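Local coordinates for protein 2-dehydropantoate 2-reductase (Porphyromonas gingivalis, PDB 2QYT) that probably catalyses the NADPH-dependent reduction of ketopantoate to pantoate in the pathway to pantothenate, at residues A[219-222]-A[223-227]; A[298-302]-A[303-307]. All blocks are in the same frame, centred on the assembly; numbering follows the deposited sequence.

Interaction 1 of 2, residues A[219-222]-A[223-227]; sequences IGSI and LTEHE
The short helix 219-225 ends at His-226, which leaves helical backbone angles and is at the same time the N-cap of the next helix. Two short backbone bonds mark its course, with a weak one from Glu-225 N to Ser-221 O between them. Leu-223 N donates to Ile-219 O at 2.8 Å. His-226 N reaches Ile-222 O over the same 2.8 Å, but this last bond is more bent, with 139° at the hydrogen, as the chain unwinds.

On the inner side, Leu-223 turns its CD2 back along the helix. Both its chi1 (-92°) and its chi2 lie away from staggered values, and the 3.0 Å from CD2 to Ile-219 O is short enough that the modelled rotamer is doubtful. CD2 also meets Ile-219 CG1 at 3.8 Å, the two side chains crossing obliquely. The outer side is polar and loosely tied. Ser-221 OG donates weakly to Glu-225 OE2 (3.2 Å), which has Lys-217 as a second, distant charged partner. Thr-224 OG1, placed between its own N and carbonyl carbon by chi1 of 46°, is 3.3 Å from Ser-221 O and 3.4 Å from Gly-220 O; its single proton can make a weak bond to either.

Beyond the turn, His-226 stacks on Phe-215 of helix 194-215 and bonds through ND1 to Glu-229. Ile-222 and Leu-223 both pack against Leu-230 of helix 227-244.

Interaction 2 of 2, residues A[298-302]-A[303-307]; sequences RVDLP and MYKRM
Pro-302 O is gripped from two directions: Arg-306 N donates to it at 2.8 Å, with a nearly straight 165° at the hydrogen, and water 1 donates at 2.7 Å. Both bonds lie at the N-terminus of helix 302-309, where Leu-301 is the N-cap and Pro-302 the first helical residue, a place where a proline's missing N-H costs no helical bond. The first turn closes when Lys-305 N donates to Leu-301 O over 3.1 Å.

The side chain of Lys-305 then folds back over this start. Its CG stands beside its own backbone N (chi1 -66°), close against Leu-301 O, and bends at chi3 and chi4 carry the ammonium past the proline toward Asp-300. There NZ forms a salt bridge with Asp-300 OD2 at 3.3 Å, the two side chains crossing at about a right angle; CE is as near the same oxygen. Water 1 accepts a weak bond from NZ, so it links the lysine to Pro-302 O.

On the buried side of the cap, Leu-301 CB meets Tyr-304 CB at 4.2 Å, and both side chains pack on Val-290 of helix 288-296, while Tyr-304 OH bonds to Ser-206. The amides of Met-303 and Tyr-304 are taken by the carboxylate of Glu-236, from helix 227-244. Arg-306, whose NH1 bonds to Tyr-214 OH, has the selenium of selenomethionine Met-303 over one guanidinium face, 3.9 Å above the plane and displaced toward its rim.

Overall arrangement
Both contacts belong to the helical C-terminal part of the reductase, their centres on the same side of the chain's centre, about 27 and 26 Å from it. Interaction 1 precedes interaction 2 in sequence; their centres are 20 Å apart and their nearest atoms about 7 Å, so they do not touch. Helix 227-244 joins them: Leu-230 receives interaction 1, while Leu-233 and Glu-236, one or two turns further along, receive Met-303 and the amides at the start of helix 302-309. Helix 194-215 also touches both, Phe-215 stacking on His-226 and residues such as Ser-206 and Tyr-214 meeting Tyr-304 and Arg-306. The GxGxxG pattern of Gly-15, Gly-17 and Gly-20, consistent with NADPH binding, belongs to the Rossmann-type N-terminal region instead.

Interaction 1 of 2, residues A[219-222]-A[223-227]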
loop_
_atom_site.group_PDB
_atom_site.type_symbol
_atom_site.label_atom_id
_atom_site.label_comp_id
_atom_site.label_asym_id
_atom_site.label_seq_id
_atom_site.Cartn_x
_atom_site.Cartn_y
_atom_site.Cartn_z
ATOM N N ILE A 219 -16.803 0.227 -14.154
ATOM C CA ILE A 219 -17.270 -0.932 -13.368
ATOM C C ILE A 219 -18.803 -1.061 -13.271
ATOM O O ILE A 219 -19.344 -2.172 -13.330
ATOM C CB ILE A 219 -16.627 -0.951 -11.953
ATOM C CG1 ILE A 219 -17.013 -2.214 -11.175
ATOM C CG2 ILE A 219 -16.995 0.318 -11.160
ATOM C CD1 ILE A 219 -16.220 -3.447 -11.535
ATOM N N GLY A 220 -19.488 0.074 -13.129
ATOM C CA GLY A 220 -20.946 0.099 -13.043
ATOM C C GLY A 220 -21.612 -0.320 -14.334
ATOM O O GLY A 220 -22.785 -0.691 -14.337
ATOM N N SER A 221 -20.866 -0.241 -15.434
ATOM C CA SER A 221 -21.335 -0.692 -16.739
ATOM C C SER A 221 -20.959 -2.159 -16.932
ATOM O O SER A 221 -21.545 -2.867 -17.751
ATOM C CB SER A 221 -20.736 0.174 -17.850
ATOM O OG SER A 221 -21.360 -0.072 -19.100
ATOM N N ILE A 222 -19.970 -2.594 -16.160
ATOM C CA ILE A 222 -19.542 -3.990 -16.100
ATOM C C ILE A 222 -20.554 -4.794 -15.275
ATOM O O ILE A 222 -20.879 -5.926 -15.625
ATOM C CB ILE A 222 -18.091 -4.107 -15.498
ATOM C CG1 ILE A 222 -17.057 -3.470 -16.427
ATOM C CG2 ILE A 222 -17.703 -5.541 -15.225
ATOM C CD1 ILE A 222 -17.081 -4.017 -17.823
ATOM N N LEU A 223 -21.052 -4.194 -14.192
ATOM C CA LEU A 223 -22.065 -4.820 -13.345
ATOM C C LEU A 223 -23.319 -5.190 -14.116
ATOM O O LEU A 223 -23.823 -6.301 -13.981
ATOM C CB LEU A 223 -22.481 -3.893 -12.203
ATOM C CG LEU A 223 -21.810 -3.932 -10.826
ATOM C CD1 LEU A 223 -21.292 -5.325 -10.454
ATOM C CD2 LEU A 223 -20.713 -2.896 -10.716
ATOM N N THR A 224 -23.820 -4.246 -14.910
ATOM C CA THR A 224 -25.089 -4.397 -15.591
ATOM C C THR A 224 -24.995 -5.360 -16.769
ATOM O O THR A 224 -25.869 -6.205 -16.947
ATOM C CB THR A 224 -25.654 -3.029 -16.073
ATOM O OG1 THR A 224 -24.605 -2.273 -16.701
ATOM C CG2 THR A 224 -26.234 -2.228 -14.895
ATOM N N GLU A 225 -23.930 -5.241 -17.558
ATOM C CA GLU A 225 -23.835 -5.975 -18.819
ATOM C C GLU A 225 -22.942 -7.205 -18.760
ATOM O O GLU A 225 -23.071 -8.093 -19.593
ATOM C CB GLU A 225 -23.384 -5.042 -19.949
ATOM C CG GLU A 225 -24.530 -4.302 -20.641
ATOM C CD GLU A 225 -24.140 -2.923 -21.154
ATOM O OE1 GLU A 225 -24.683 -2.519 -22.204
ATOM O OE2 GLU A 225 -23.311 -2.232 -20.515
ATOM N N HIS A 226 -22.031 -7.258 -17.785
ATOM C CA HIS A 226 -21.032 -8.328 -17.761
ATOM C C HIS A 226 -20.908 -9.033 -16.412
ATOM O O HIS A 226 -19.800 -9.434 -15.993
ATOM C CB HIS A 226 -19.689 -7.799 -18.262
ATOM C CG HIS A 226 -19.641 -7.581 -19.744
ATOM N ND1 HIS A 226 -19.889 -8.587 -20.658
ATOM C CD2 HIS A 226 -19.357 -6.475 -20.473
ATOM C CE1 HIS A 226 -19.770 -8.109 -21.882
ATOM N NE2 HIS A 226 -19.448 -6.830 -21.798
ATOM N N GLU A 227 -22.055 -9.194 -15.749
ATOM C CA GLU A 227 -22.120 -9.766 -14.409
ATOM C C GLU A 227 -21.622 -11.216 -14.358
ATOM O O GLU A 227 -20.851 -11.555 -13.458
ATOM C CB GLU A 227 -23.519 -9.631 -13.784
ATOM C CG GLU A 227 -23.480 -9.430 -12.268
ATOM C CD GLU A 227 -24.853 -9.458 -11.595
ATOM O OE1 GLU A 227 -24.890 -9.765 -10.387
ATOM O OE2 GLU A 227 -25.884 -9.165 -12.238
#

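Interaction 2 of 2, residues A[298-302]-A[303-307]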
loop_
_atom_site.group_PDB
_atom_site.type_symbol
_atom_site.label_atom_id
_atom_site.label_comp_id
_atom_site.label_asym_id
_atom_site.label_seq_id
_atom_site.Cartn_x
_atom_site.Cartn_y
_atom_site.Cartn_z
ATOM N N ARG A 298 -1.967 -25.664 -9.419
ATOM C CA ARG A 298 -2.752 -26.436 -10.408
ATOM C C ARG A 298 -4.265 -26.152 -10.458
ATOM O O ARG A 298 -5.086 -27.075 -10.398
ATOM C CB ARG A 298 -2.386 -27.946 -10.478
ATOM C CG ARG A 298 -1.657 -28.551 -9.284
ATOM C CD ARG A 298 -0.239 -28.004 -9.135
ATOM N NE ARG A 298 0.788 -28.775 -9.837
ATOM C CZ ARG A 298 2.100 -28.556 -9.709
ATOM N NH1 ARG A 298 2.552 -27.583 -8.912
ATOM N NH2 ARG A 298 2.964 -29.306 -10.382
ATOM N N VAL A 299 -4.604 -24.865 -10.585
ATOM C CA VAL A 299 -5.993 -24.393 -10.659
ATOM C C VAL A 299 -6.310 -23.759 -12.027
ATOM O O VAL A 299 -5.646 -22.807 -12.467
ATOM C CB VAL A 299 -6.323 -23.354 -9.534
ATOM C CG1 VAL A 299 -7.809 -23.091 -9.481
ATOM C CG2 VAL A 299 -5.849 -23.833 -8.167
ATOM N N ASP A 300 -7.330 -24.285 -12.698
ATOM C CA ASP A 300 -7.760 -23.691 -13.962
ATOM C C ASP A 300 -8.548 -22.404 -13.721
ATOM O O ASP A 300 -9.514 -22.385 -12.955
ATOM C CB ASP A 300 -8.572 -24.686 -14.805
ATOM C CG ASP A 300 -8.559 -24.341 -16.296
ATOM O OD1 ASP A 300 -9.286 -25.027 -17.087
ATOM O OD2 ASP A 300 -7.820 -23.392 -16.687
ATOM N N LEU A 301 -8.102 -21.322 -14.354
ATOM C CA LEU A 301 -8.797 -20.037 -14.286
ATOM C C LEU A 301 -8.966 -19.514 -15.698
ATOM O O LEU A 301 -8.174 -18.676 -16.138
ATOM C CB LEU A 301 -8.035 -18.999 -13.451
ATOM C CG LEU A 301 -7.423 -19.327 -12.088
ATOM C CD1 LEU A 301 -6.727 -18.081 -11.563
ATOM C CD2 LEU A 301 -8.449 -19.815 -11.079
ATOM N N PRO A 302 -9.993 -20.020 -16.418
ATOM C CA PRO A 302 -10.206 -19.658 -17.821
ATOM C C PRO A 302 -10.467 -18.171 -18.092
ATOM O O PRO A 302 -9.912 -17.633 -19.043
ATOM C CB PRO A 302 -11.407 -20.524 -18.240
ATOM C CG PRO A 302 -12.073 -20.918 -16.973
ATOM C CD PRO A 302 -10.992 -20.998 -15.943
HETATM N N MSE A 303 -11.295 -17.524 -17.276
HETATM C CA MSE A 303 -11.636 -16.106 -17.473
HETATM C C MSE A 303 -10.434 -15.168 -17.328
HETATM O O MSE A 303 -10.231 -14.282 -18.167
HETATM C CB MSE A 303 -12.738 -15.671 -16.504
HETATM C CG MSE A 303 -13.459 -14.355 -16.878
HETATM SE SE MSE A 303 -14.442 -14.395 -18.603
HETATM C CE MSE A 303 -15.563 -15.982 -18.354
ATOM N N TYR A 304 -9.660 -15.352 -16.255
ATOM C CA TYR A 304 -8.411 -14.619 -16.081
ATOM C C TYR A 304 -7.447 -14.863 -17.240
ATOM O O TYR A 304 -6.830 -13.923 -17.731
ATOM C CB TYR A 304 -7.749 -14.987 -14.759
ATOM C CG TYR A 304 -8.019 -14.007 -13.653
ATOM C CD1 TYR A 304 -9.068 -14.208 -12.759
ATOM C CD2 TYR A 304 -7.214 -12.874 -13.490
ATOM C CE1 TYR A 304 -9.326 -13.303 -11.736
ATOM C CE2 TYR A 304 -7.459 -11.956 -12.459
ATOM C CZ TYR A 304 -8.511 -12.180 -11.589
ATOM O OH TYR A 304 -8.744 -11.290 -10.576
ATOM N N LYS A 305 -7.334 -16.117 -17.684
ATOM C CA LYS A 305 -6.412 -16.477 -18.771
ATOM C C LYS A 305 -6.827 -15.885 -20.117
ATOM O O LYS A 305 -5.983 -15.403 -20.863
ATOM C CB LYS A 305 -6.238 -17.993 -18.872
ATOM C CG LYS A 305 -5.545 -18.623 -17.671
ATOM C CD LYS A 305 -4.913 -19.962 -18.029
ATOM C CE LYS A 305 -5.881 -21.135 -17.907
ATOM N NZ LYS A 305 -6.850 -21.239 -19.037
ATOM N N ARG A 306 -8.125 -15.917 -20.417
ATOM C CA ARG A 306 -8.681 -15.258 -21.602
ATOM C C ARG A 306 -8.376 -13.759 -21.532
ATOM O O ARG A 306 -7.928 -13.169 -22.508
ATOM C CB ARG A 306 -10.203 -15.490 -21.696
ATOM C CG ARG A 306 -10.818 -15.218 -23.073
ATOM C CD ARG A 306 -12.063 -14.299 -23.015
ATOM N NE ARG A 306 -13.321 -14.976 -22.659
ATOM C CZ ARG A 306 -14.532 -14.401 -22.664
ATOM N NH1 ARG A 306 -14.687 -13.124 -23.011
ATOM N NH2 ARG A 306 -15.606 -15.105 -22.317
HETATM N N MSE A 307 -8.598 -13.170 -20.359
HETATM C CA MSE A 307 -8.439 -11.726 -20.126
HETATM C C MSE A 307 -6.972 -11.249 -20.205
HETATM O O MSE A 307 -6.670 -10.248 -20.865
HETATM C CB MSE A 307 -9.070 -11.354 -18.769
HETATM C CG MSE A 307 -10.016 -10.145 -18.778
HETATM SE SE MSE A 307 -11.808 -10.531 -18.045
HETATM C CE MSE A 307 -12.699 -8.835 -18.270
HETATM O O HOH W 1 -9.029 -19.711 -20.612
#